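Local coordinates for phosphatidylinositol transfer protein SFH5 (Saccharomyces cerevisiae, PDB 6W32) that binds and transfers phosphatidylinositol, regulates plasma-membrane PtdIns(4,5)P2 homeostasis, and also binds heme b, perhaps for a role in organic oxidant-induced stress responses, at residues A[145-159]-A[194-208]. Numbering follows the deposited sequence.
Sequences KELFQNVDKFVRYRI and DSDIKNCSKTVIGIF. With HEM (protoporphyrin IX containing Fe), chain D.
Heme propionate oxygen O2A is gripped by two nitrogens of R158, NE at 3.0 Å and NH2 at 3.2 Å; NE also reaches O1A more weakly. A bend at chi2 (91°) swings the guanidinium to the carboxylate, which meets it at its edge, while F208 puts CZ over one face, 3.8 Å from R158 CZ. R158 is an experimentally established heme-binding residue, and Y138 OH and K219 NZ also hydrogen-bond to the heme.

Toward the N-terminal ends of both segments the packing is mainly apolar. I197 sets CG1 over the F148 ring, 4.0 Å from its centroid, a CH-pi contact, and C200 brings SG to the ring's edge, 3.6 Å from F148 CD2. The same sulfur makes an oblique sulfur-aromatic contact with the F154 ring. Back toward R158, V155 meets V204, CG2 to CG2 at 3.7 Å, and I159 CD1 packs on I207 and F208.

Helices 151-159 and 195-208 cross at -45°, axes 9.9 Å apart, within the CRAL-TRIO domain. F148, F154, I197 and V204 line the heme pocket, and helix 229-236 packs on S201 and I205. Strand 179-184 lies in the chain between the two helices; its parallel neighbour 216-222, carrying K219, follows the second.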
ATOM      1  N   LYS A 145       6.030  20.708  11.720  1.00 90.24           N
ATOM      2  CA  LYS A 145       4.779  20.849  10.986  1.00 87.45           C
ATOM      3  C   LYS A 145       4.913  21.760   9.779  1.00 89.40           C
ATOM      4  O   LYS A 145       3.965  22.481   9.441  1.00 95.06           O
ATOM      5  CB  LYS A 145       3.669  21.341  11.917  1.00 92.46           C
ATOM      6  CG  LYS A 145       3.636  20.601  13.249  1.00 94.20           C
ATOM      7  CD  LYS A 145       2.215  20.212  13.667  1.00 81.87           C
ATOM      8  CE  LYS A 145       2.250  19.517  15.004  1.00 82.72           C
ATOM      9  NZ  LYS A 145       1.294  18.378  15.108  1.00 77.13           N
ATOM     10  N   GLU A 146       6.075  21.754   9.129  1.00 92.88           N
ATOM     11  CA  GLU A 146       6.241  22.326   7.792  1.00 89.97           C
ATOM     12  C   GLU A 146       6.212  21.269   6.695  1.00 82.64           C
ATOM     13  O   GLU A 146       5.840  21.577   5.559  1.00 76.40           O
ATOM     14  CB  GLU A 146       7.554  23.120   7.703  1.00 89.06           C
ATOM     15  CG  GLU A 146       8.830  22.268   7.759  1.00 92.30           C
ATOM     16  CD  GLU A 146       9.369  22.059   9.177  1.00 95.12           C
ATOM     17  OE1 GLU A 146       8.766  22.587  10.150  1.00 94.92           O
ATOM     18  OE2 GLU A 146      10.409  21.366   9.307  1.00 94.06           O
ATOM     19  N   LEU A 147       6.580  20.025   7.019  1.00 85.96           N
ATOM     20  CA  LEU A 147       6.399  18.907   6.098  1.00 82.01           C
ATOM     21  C   LEU A 147       4.958  18.762   5.648  1.00 77.96           C
ATOM     22  O   LEU A 147       4.699  18.128   4.623  1.00 76.92           O
ATOM     23  CB  LEU A 147       6.842  17.601   6.755  1.00 75.34           C
ATOM     24  CG  LEU A 147       8.267  17.633   7.304  1.00 81.70           C
ATOM     25  CD1 LEU A 147       8.351  16.879   8.614  1.00 69.97           C
ATOM     26  CD2 LEU A 147       9.235  17.065   6.276  1.00 75.90           C
ATOM     27  N   PHE A 148       4.016  19.322   6.395  1.00 77.32           N
ATOM     28  CA  PHE A 148       2.609  19.156   6.091  1.00 75.15           C
ATOM     29  C   PHE A 148       2.027  20.315   5.289  1.00 74.37           C
ATOM     30  O   PHE A 148       0.917  20.185   4.759  1.00 73.34           O
ATOM     31  CB  PHE A 148       1.836  18.950   7.404  1.00 76.13           C
ATOM     32  CG  PHE A 148       2.311  17.758   8.197  1.00 64.91           C
ATOM     33  CD1 PHE A 148       2.950  17.925   9.415  1.00 76.72           C
ATOM     34  CD2 PHE A 148       2.125  16.473   7.710  1.00 59.70           C
ATOM     35  CE1 PHE A 148       3.399  16.814  10.153  1.00 73.46           C
ATOM     36  CE2 PHE A 148       2.568  15.373   8.413  1.00 65.10           C
ATOM     37  CZ  PHE A 148       3.209  15.537   9.645  1.00 68.82           C
ATOM     38  N   GLN A 149       2.750  21.429   5.157  1.00 79.18           N
ATOM     39  CA  GLN A 149       2.240  22.530   4.347  1.00 69.55           C
ATOM     40  C   GLN A 149       2.331  22.208   2.864  1.00 73.77           C
ATOM     41  O   GLN A 149       1.436  22.577   2.100  1.00 82.14           O
ATOM     42  CB  GLN A 149       3.011  23.815   4.634  1.00 72.24           C
ATOM     43  CG  GLN A 149       2.840  24.428   5.999  1.00 75.96           C
ATOM     44  CD  GLN A 149       3.987  25.387   6.322  1.00 88.66           C
ATOM     45  OE1 GLN A 149       4.870  25.628   5.489  1.00 88.07           O
ATOM     46  NE2 GLN A 149       3.981  25.933   7.534  1.00 94.92           N
ATOM     47  N   ASN A 150       3.408  21.558   2.419  1.00 70.40           N
ATOM     48  CA  ASN A 150       3.468  21.136   1.021  1.00 66.61           C
ATOM     49  C   ASN A 150       2.877  19.740   0.990  1.00 59.95           C
ATOM     50  O   ASN A 150       3.562  18.731   1.171  1.00 61.04           O
ATOM     51  CB  ASN A 150       4.888  21.201   0.456  1.00 81.05           C
ATOM     52  CG  ASN A 150       4.933  20.998  -1.088  1.00 81.70           C
ATOM     53  OD1 ASN A 150       3.889  20.877  -1.762  1.00 77.80           O
ATOM     54  ND2 ASN A 150       6.152  20.945  -1.638  1.00 78.54           N
ATOM     55  N   VAL A 151       1.567  19.701   0.787  1.00 58.80           N
ATOM     56  CA  VAL A 151       0.825  18.454   0.835  1.00 53.03           C
ATOM     57  C   VAL A 151       1.269  17.529  -0.278  1.00 55.71           C
ATOM     58  O   VAL A 151       1.554  16.354  -0.047  1.00 58.07           O
ATOM     59  CB  VAL A 151      -0.679  18.745   0.753  1.00 62.09           C
ATOM     60  CG1 VAL A 151      -1.462  17.473   0.504  1.00 56.71           C
ATOM     61  CG2 VAL A 151      -1.127  19.443   2.022  1.00 61.65           C
ATOM     62  N   ASP A 152       1.347  18.039  -1.505  1.00 64.38           N
ATOM     63  CA  ASP A 152       1.621  17.155  -2.637  1.00 62.56           C
ATOM     64  C   ASP A 152       2.969  16.462  -2.507  1.00 59.18           C
ATOM     65  O   ASP A 152       3.112  15.297  -2.903  1.00 56.87           O
ATOM     66  CB  ASP A 152       1.533  17.927  -3.941  1.00 61.20           C
ATOM     67  CG  ASP A 152       0.341  18.858  -3.968  1.00 81.50           C
ATOM     68  OD1 ASP A 152       0.544  20.088  -4.165  1.00 88.65           O
ATOM     69  OD2 ASP A 152      -0.796  18.352  -3.749  1.00 80.05           O
ATOM     70  N   LYS A 153       3.978  17.134  -1.956  1.00 57.34           N
ATOM     71  CA  LYS A 153       5.238  16.406  -1.903  1.00 60.21           C
ATOM     72  C   LYS A 153       5.218  15.334  -0.824  1.00 55.25           C
ATOM     73  O   LYS A 153       5.817  14.268  -1.004  1.00 54.26           O
ATOM     74  CB  LYS A 153       6.435  17.348  -1.753  1.00 63.28           C
ATOM     75  CG  LYS A 153       7.247  17.411  -3.096  1.00 78.11           C
ATOM     76  CD  LYS A 153       7.846  16.016  -3.558  1.00 73.75           C
ATOM     77  CE  LYS A 153       8.124  15.934  -5.111  1.00 77.18           C
ATOM     78  NZ  LYS A 153       9.098  14.853  -5.564  1.00 66.64           N
ATOM     79  N   PHE A 154       4.504  15.562   0.275  1.00 55.79           N
ATOM     80  CA  PHE A 154       4.293  14.483   1.238  1.00 54.83           C
ATOM     81  C   PHE A 154       3.632  13.282   0.571  1.00 53.39           C
ATOM     82  O   PHE A 154       4.197  12.183   0.548  1.00 52.19           O
ATOM     83  CB  PHE A 154       3.443  14.967   2.407  1.00 52.67           C
ATOM     84  CG  PHE A 154       3.340  13.981   3.518  1.00 56.03           C
ATOM     85  CD1 PHE A 154       4.184  14.061   4.610  1.00 61.65           C
ATOM     86  CD2 PHE A 154       2.383  12.980   3.490  1.00 60.21           C
ATOM     87  CE1 PHE A 154       4.082  13.151   5.655  1.00 58.58           C
ATOM     88  CE2 PHE A 154       2.278  12.070   4.512  1.00 50.55           C
ATOM     89  CZ  PHE A 154       3.138  12.154   5.594  1.00 56.87           C
ATOM     90  N   VAL A 155       2.431  13.481   0.008  1.00 50.77           N
ATOM     91  CA  VAL A 155       1.707  12.384  -0.627  1.00 41.76           C
ATOM     92  C   VAL A 155       2.593  11.648  -1.607  1.00 42.32           C
ATOM     93  O   VAL A 155       2.465  10.439  -1.797  1.00 44.76           O
ATOM     94  CB  VAL A 155       0.436  12.894  -1.314  1.00 40.65           C
ATOM     95  CG1 VAL A 155      -0.207  11.776  -2.093  1.00 41.30           C
ATOM     96  CG2 VAL A 155      -0.527  13.416  -0.304  1.00 42.87           C
ATOM     97  N   ARG A 156       3.503  12.352  -2.261  1.00 52.84           N
ATOM     98  CA  ARG A 156       4.377  11.634  -3.178  1.00 49.44           C
ATOM     99  C   ARG A 156       5.394  10.804  -2.407  1.00 51.01           C
ATOM    100  O   ARG A 156       5.687   9.665  -2.791  1.00 52.36           O
ATOM    101  CB  ARG A 156       5.046  12.599  -4.136  1.00 47.71           C
ATOM    102  CG  ARG A 156       4.144  13.150  -5.193  1.00 44.29           C
ATOM    103  CD  ARG A 156       4.995  13.578  -6.431  1.00 49.11           C
ATOM    104  NE  ARG A 156       5.179  12.508  -7.410  1.00 39.59           N
ATOM    105  CZ  ARG A 156       4.257  12.219  -8.320  1.00 44.40           C
ATOM    106  NH1 ARG A 156       4.449  11.225  -9.188  1.00 39.32           N
ATOM    107  NH2 ARG A 156       3.127  12.942  -8.342  1.00 40.88           N
ATOM    108  N   TYR A 157       5.896  11.332  -1.288  1.00 50.09           N
ATOM    109  CA  TYR A 157       6.766  10.545  -0.420  1.00 49.68           C
ATOM    110  C   TYR A 157       6.095   9.233  -0.020  1.00 56.78           C
ATOM    111  O   TYR A 157       6.639   8.148  -0.267  1.00 57.94           O
ATOM    112  CB  TYR A 157       7.136  11.343   0.831  1.00 51.19           C
ATOM    113  CG  TYR A 157       7.597  10.438   1.911  1.00 51.37           C
ATOM    114  CD1 TYR A 157       8.808   9.772   1.802  1.00 55.43           C
ATOM    115  CD2 TYR A 157       6.803  10.185   3.016  1.00 58.41           C
ATOM    116  CE1 TYR A 157       9.229   8.898   2.789  1.00 59.41           C
ATOM    117  CE2 TYR A 157       7.209   9.299   4.007  1.00 57.96           C
ATOM    118  CZ  TYR A 157       8.418   8.666   3.883  1.00 57.50           C
ATOM    119  OH  TYR A 157       8.816   7.806   4.865  1.00 63.92           O
ATOM    120  N   ARG A 158       4.882   9.326   0.577  1.00 55.70           N
ATOM    121  CA  ARG A 158       4.192   8.177   1.170  1.00 47.51           C
ATOM    122  C   ARG A 158       3.746   7.156   0.129  1.00 50.03           C
ATOM    123  O   ARG A 158       3.892   5.945   0.340  1.00 55.59           O
ATOM    124  CB  ARG A 158       2.980   8.637   1.966  1.00 44.32           C
ATOM    125  CG  ARG A 158       2.220   7.458   2.578  1.00 48.39           C
ATOM    126  CD  ARG A 158       2.670   7.057   4.012  1.00 44.17           C
ATOM    127  NE  ARG A 158       1.843   5.948   4.482  1.00 46.17           N
ATOM    128  CZ  ARG A 158       2.109   4.682   4.184  1.00 46.84           C
ATOM    129  NH1 ARG A 158       3.189   4.415   3.469  1.00 46.50           N
ATOM    130  NH2 ARG A 158       1.318   3.693   4.582  1.00 42.43           N
ATOM    131  N   ILE A 159       3.149   7.598  -0.976  1.00 48.16           N
ATOM    132  CA  ILE A 159       2.908   6.627  -2.039  1.00 47.75           C
ATOM    133  C   ILE A 159       4.200   5.911  -2.390  1.00 44.75           C
ATOM    134  O   ILE A 159       4.185   4.754  -2.813  1.00 44.99           O
ATOM    135  CB  ILE A 159       2.294   7.301  -3.282  1.00 45.28           C
ATOM    136  CG1 ILE A 159       1.093   8.157  -2.891  1.00 47.61           C
ATOM    137  CG2 ILE A 159       1.839   6.246  -4.244  1.00 45.54           C
ATOM    138  CD1 ILE A 159       0.020   7.425  -2.090  1.00 38.06           C
ATOM    139  N   ASP A 194      -3.580  20.229  14.014  1.00 60.54           N
ATOM    140  CA  ASP A 194      -4.075  21.253  13.103  1.00 61.58           C
ATOM    141  C   ASP A 194      -4.444  20.685  11.732  1.00 59.39           C
ATOM    142  O   ASP A 194      -3.971  19.625  11.314  1.00 59.02           O
ATOM    143  CB  ASP A 194      -3.005  22.304  12.912  1.00 62.85           C
ATOM    144  CG  ASP A 194      -1.653  21.670  12.604  1.00 69.56           C
ATOM    145  OD1 ASP A 194      -1.464  21.173  11.467  1.00 65.34           O
ATOM    146  OD2 ASP A 194      -0.793  21.622  13.518  1.00 83.91           O
ATOM    147  N   SER A 195      -5.239  21.464  10.992  1.00 60.71           N
ATOM    148  CA  SER A 195      -5.758  21.066   9.686  1.00 60.43           C
ATOM    149  C   SER A 195      -4.677  20.813   8.638  1.00 56.86           C
ATOM    150  O   SER A 195      -5.018  20.355   7.542  1.00 57.92           O
ATOM    151  CB  SER A 195      -6.716  22.129   9.156  1.00 58.43           C
ATOM    152  OG  SER A 195      -6.031  23.349   8.969  1.00 64.20           O
ATOM    153  N   ASP A 196      -3.400  21.083   8.908  1.00 54.63           N
ATOM    154  CA  ASP A 196      -2.377  20.615   7.980  1.00 56.12           C
ATOM    155  C   ASP A 196      -2.322  19.104   7.990  1.00 56.03           C
ATOM    156  O   ASP A 196      -2.392  18.458   6.935  1.00 54.14           O
ATOM    157  CB  ASP A 196      -1.011  21.198   8.330  1.00 62.64           C
ATOM    158  CG  ASP A 196      -0.663  22.448   7.499  1.00 72.62           C
ATOM    159  OD1 ASP A 196      -1.492  22.883   6.648  1.00 70.88           O
ATOM    160  OD2 ASP A 196       0.446  23.002   7.718  1.00 78.50           O
ATOM    161  N   ILE A 197      -2.237  18.525   9.193  1.00 62.83           N
ATOM    162  CA  ILE A 197      -2.203  17.076   9.349  1.00 56.86           C
ATOM    163  C   ILE A 197      -3.486  16.459   8.822  1.00 53.17           C
ATOM    164  O   ILE A 197      -3.458  15.447   8.103  1.00 50.72           O
ATOM    165  CB  ILE A 197      -1.947  16.712  10.821  1.00 54.55           C
ATOM    166  CG1 ILE A 197      -0.495  17.031  11.185  1.00 57.11           C
ATOM    167  CG2 ILE A 197      -2.216  15.228  11.082  1.00 55.74           C
ATOM    168  CD1 ILE A 197      -0.280  17.165  12.649  1.00 57.91           C
ATOM    169  N   LYS A 198      -4.627  17.075   9.140  1.00 46.63           N
ATOM    170  CA  LYS A 198      -5.889  16.531   8.657  1.00 47.41           C
ATOM    171  C   LYS A 198      -5.856  16.383   7.146  1.00 52.60           C
ATOM    172  O   LYS A 198      -6.341  15.388   6.598  1.00 47.46           O
ATOM    173  CB  LYS A 198      -7.056  17.415   9.110  1.00 53.01           C
ATOM    174  CG  LYS A 198      -7.206  17.455  10.652  1.00 64.72           C
ATOM    175  CD  LYS A 198      -8.633  17.640  11.176  1.00 61.21           C
ATOM    176  CE  LYS A 198      -8.669  17.621  12.712  1.00 61.02           C
ATOM    177  NZ  LYS A 198      -9.970  18.169  13.261  1.00 58.48           N
ATOM    178  N   ASN A 199      -5.194  17.330   6.470  1.00 57.86           N
ATOM    179  CA  ASN A 199      -5.227  17.428   5.020  1.00 52.53           C
ATOM    180  C   ASN A 199      -4.345  16.371   4.357  1.00 51.46           C
ATOM    181  O   ASN A 199      -4.742  15.764   3.352  1.00 47.19           O
ATOM    182  CB  ASN A 199      -4.812  18.837   4.612  1.00 54.61           C
ATOM    183  CG  ASN A 199      -5.218  19.168   3.194  1.00 66.11           C
ATOM    184  OD1 ASN A 199      -4.376  19.302   2.297  1.00 70.42           O
ATOM    185  ND2 ASN A 199      -6.523  19.277   2.972  1.00 73.96           N
ATOM    186  N   CYS A 200      -3.153  16.121   4.901  1.00 50.37           N
ATOM    187  CA  CYS A 200      -2.345  15.024   4.373  1.00 49.48           C
ATOM    188  C   CYS A 200      -3.013  13.669   4.592  1.00 49.52           C
ATOM    189  O   CYS A 200      -3.118  12.869   3.650  1.00 45.76           O
ATOM    190  CB  CYS A 200      -0.949  15.033   4.987  1.00 55.96           C
ATOM    191  SG  CYS A 200      -0.005  16.560   4.752  1.00 69.75           S
ATOM    192  N   SER A 201      -3.434  13.382   5.834  1.00 48.66           N
ATOM    193  CA  SER A 201      -4.189  12.169   6.144  1.00 46.95           C
ATOM    194  C   SER A 201      -5.295  11.882   5.145  1.00 46.47           C
ATOM    195  O   SER A 201      -5.326  10.822   4.507  1.00 45.98           O
ATOM    196  CB  SER A 201      -4.810  12.272   7.534  1.00 49.71           C
ATOM    197  OG  SER A 201      -3.976  11.671   8.511  1.00 55.86           O
ATOM    198  N   LYS A 202      -6.226  12.826   5.017  1.00 46.66           N
ATOM    199  CA  LYS A 202      -7.382  12.598   4.170  1.00 43.42           C
ATOM    200  C   LYS A 202      -6.971  12.372   2.725  1.00 45.28           C
ATOM    201  O   LYS A 202      -7.563  11.527   2.034  1.00 49.25           O
ATOM    202  CB  LYS A 202      -8.352  13.765   4.317  1.00 44.52           C
ATOM    203  CG  LYS A 202      -8.966  13.834   5.733  1.00 52.21           C
ATOM    204  CD  LYS A 202      -9.664  15.159   6.071  1.00 52.71           C
ATOM    205  CE  LYS A 202     -10.749  15.525   5.063  1.00 56.75           C
ATOM    206  NZ  LYS A 202     -11.603  16.667   5.551  1.00 67.34           N
ATOM    207  N   THR A 203      -5.918  13.059   2.274  1.00 47.15           N
ATOM    208  CA  THR A 203      -5.469  12.932   0.889  1.00 48.25           C
ATOM    209  C   THR A 203      -4.906  11.551   0.626  1.00 43.55           C
ATOM    210  O   THR A 203      -5.375  10.833  -0.263  1.00 47.10           O
ATOM    211  CB  THR A 203      -4.413  13.990   0.571  1.00 47.96           C
ATOM    212  OG1 THR A 203      -4.917  15.290   0.906  1.00 47.70           O
ATOM    213  CG2 THR A 203      -4.071  13.945  -0.890  1.00 39.84           C
ATOM    214  N   VAL A 204      -3.877  11.166   1.380  1.00 45.51           N
ATOM    215  CA  VAL A 204      -3.337   9.813   1.250  1.00 44.32           C
ATOM    216  C   VAL A 204      -4.449   8.785   1.412  1.00 44.09           C
ATOM    217  O   VAL A 204      -4.589   7.882   0.577  1.00 42.62           O
ATOM    218  CB  VAL A 204      -2.195   9.589   2.254  1.00 41.26           C
ATOM    219  CG1 VAL A 204      -1.700   8.176   2.183  1.00 37.77           C
ATOM    220  CG2 VAL A 204      -1.072  10.549   1.947  1.00 42.31           C
ATOM    221  N   ILE A 205      -5.290   8.935   2.456  1.00 38.14           N
ATOM    222  CA  ILE A 205      -6.362   7.957   2.685  1.00 40.14           C
ATOM    223  C   ILE A 205      -7.191   7.749   1.426  1.00 44.10           C
ATOM    224  O   ILE A 205      -7.470   6.601   1.035  1.00 40.53           O
ATOM    225  CB  ILE A 205      -7.257   8.359   3.870  1.00 41.64           C
ATOM    226  CG1 ILE A 205      -6.525   8.087   5.193  1.00 44.81           C
ATOM    227  CG2 ILE A 205      -8.484   7.476   3.884  1.00 37.36           C
ATOM    228  CD1 ILE A 205      -7.087   8.799   6.340  1.00 39.10           C
ATOM    229  N   GLY A 206      -7.593   8.862   0.767  1.00 42.00           N
ATOM    230  CA  GLY A 206      -8.373   8.750  -0.455  1.00 40.86           C
ATOM    231  C   GLY A 206      -7.671   7.926  -1.516  1.00 42.54           C
ATOM    232  O   GLY A 206      -8.298   7.169  -2.267  1.00 40.17           O
ATOM    233  N   ILE A 207      -6.359   8.013  -1.566  1.00 41.40           N
ATOM    234  CA  ILE A 207      -5.657   7.300  -2.609  1.00 43.46           C
ATOM    235  C   ILE A 207      -5.633   5.819  -2.313  1.00 38.21           C
ATOM    236  O   ILE A 207      -6.020   5.005  -3.153  1.00 40.99           O
ATOM    237  CB  ILE A 207      -4.258   7.890  -2.774  1.00 45.90           C
ATOM    238  CG1 ILE A 207      -4.387   9.207  -3.528  1.00 32.56           C
ATOM    239  CG2 ILE A 207      -3.347   6.886  -3.436  1.00 47.84           C
ATOM    240  CD1 ILE A 207      -3.196  10.038  -3.382  1.00 35.07           C
ATOM    241  N   PHE A 208      -5.211   5.454  -1.099  1.00 48.53           N
ATOM    242  CA  PHE A 208      -5.290   4.061  -0.626  1.00 45.80           C
ATOM    243  C   PHE A 208      -6.677   3.470  -0.849  1.00 37.41           C
ATOM    244  O   PHE A 208      -6.814   2.387  -1.431  1.00 37.32           O
ATOM    245  CB  PHE A 208      -4.917   3.979   0.856  1.00 37.74           C
ATOM    246  CG  PHE A 208      -3.468   4.289   1.150  1.00 38.34           C
ATOM    247  CD1 PHE A 208      -2.538   4.449   0.125  1.00 45.85           C
ATOM    248  CD2 PHE A 208      -3.039   4.435   2.450  1.00 38.44           C
ATOM    249  CE1 PHE A 208      -1.204   4.732   0.417  1.00 45.26           C
ATOM    250  CE2 PHE A 208      -1.715   4.735   2.745  1.00 42.78           C
ATOM    251  CZ  PHE A 208      -0.798   4.886   1.737  1.00 41.04           C
TER
HETATM  252  CHA HEM D 301      -4.151   7.920   8.766  1.00 52.04           C
HETATM  253  CHB HEM D 301      -0.764  11.156   9.801  1.00 50.11           C
HETATM  254  CHC HEM D 301      -2.255  11.192  14.400  1.00 48.15           C
HETATM  255  CHD HEM D 301      -5.349   7.549  13.450  1.00 43.55           C
HETATM  256  C1A HEM D 301      -3.099   8.793   8.669  1.00 50.88           C
HETATM  257  C2A HEM D 301      -2.451   9.107   7.431  1.00 46.50           C
HETATM  258  C3A HEM D 301      -1.513  10.043   7.684  1.00 48.65           C
HETATM  259  C4A HEM D 301      -1.561  10.297   9.115  1.00 46.92           C
HETATM  260  CMA HEM D 301      -0.504  10.750   6.747  1.00 41.29           C
HETATM  261  CAA HEM D 301      -2.956   8.456   6.132  1.00 44.41           C
HETATM  262  CBA HEM D 301      -2.115   7.377   5.492  1.00 42.80           C
HETATM  263  CGA HEM D 301      -0.926   6.897   6.234  1.00 45.79           C
HETATM  264  O1A HEM D 301       0.032   7.734   6.231  1.00 50.90           O
HETATM  265  O2A HEM D 301      -0.721   5.659   6.004  1.00 45.65           O
HETATM  266  C1B HEM D 301      -0.908  11.492  11.115  1.00 47.66           C
HETATM  267  C2B HEM D 301      -0.148  12.508  11.788  1.00 47.62           C
HETATM  268  C3B HEM D 301      -0.548  12.533  13.061  1.00 52.75           C
HETATM  269  C4B HEM D 301      -1.589  11.521  13.237  1.00 54.80           C
HETATM  270  CMB HEM D 301       0.931  13.364  11.092  1.00 56.58           C
HETATM  271  CAB HEM D 301       0.003  13.446  14.178  1.00 54.14           C
HETATM  272  CBB HEM D 301      -0.793  14.179  14.935  1.00 61.44           C
HETATM  273  C1C HEM D 301      -3.212  10.214  14.595  1.00 50.77           C
HETATM  274  C2C HEM D 301      -3.925   9.844  15.839  1.00 53.49           C
HETATM  275  C3C HEM D 301      -4.781   8.836  15.559  1.00 50.13           C
HETATM  276  C4C HEM D 301      -4.646   8.520  14.145  1.00 48.51           C
HETATM  277  CMC HEM D 301      -3.723  10.488  17.236  1.00 47.60           C
HETATM  278  CAC HEM D 301      -5.726   8.111  16.557  1.00 56.98           C
HETATM  279  CBC HEM D 301      -5.872   6.765  16.547  1.00 48.62           C
HETATM  280  C1D HEM D 301      -5.365   7.336  12.099  1.00 47.15           C
HETATM  281  C2D HEM D 301      -6.242   6.446  11.376  1.00 46.26           C
HETATM  282  C3D HEM D 301      -5.855   6.612   9.904  1.00 44.33           C
HETATM  283  C4D HEM D 301      -4.793   7.557   9.904  1.00 44.67           C
HETATM  284  CMD HEM D 301      -7.336   5.520  11.915  1.00 44.31           C
HETATM  285  CAD HEM D 301      -6.375   5.919   8.638  1.00 38.12           C
HETATM  286  CBD HEM D 301      -5.275   4.954   8.183  1.00 37.27           C
HETATM  287  CGD HEM D 301      -5.794   4.166   7.006  1.00 40.15           C
HETATM  288  O1D HEM D 301      -4.978   3.415   6.376  1.00 40.94           O
HETATM  289  O2D HEM D 301      -6.942   4.494   6.549  1.00 30.80           O
HETATM  290  NA  HEM D 301      -2.553   9.539   9.675  1.00 48.39           N
HETATM  291  NB  HEM D 301      -1.775  10.914  12.019  1.00 53.57           N
HETATM  292  NC  HEM D 301      -3.704   9.394  13.642  1.00 47.56           N
HETATM  293  ND  HEM D 301      -4.527   7.994  11.180  1.00 48.78           N
HETATM  294 FE   HEM D 301      -3.064   9.384  11.654  1.00 53.17          FE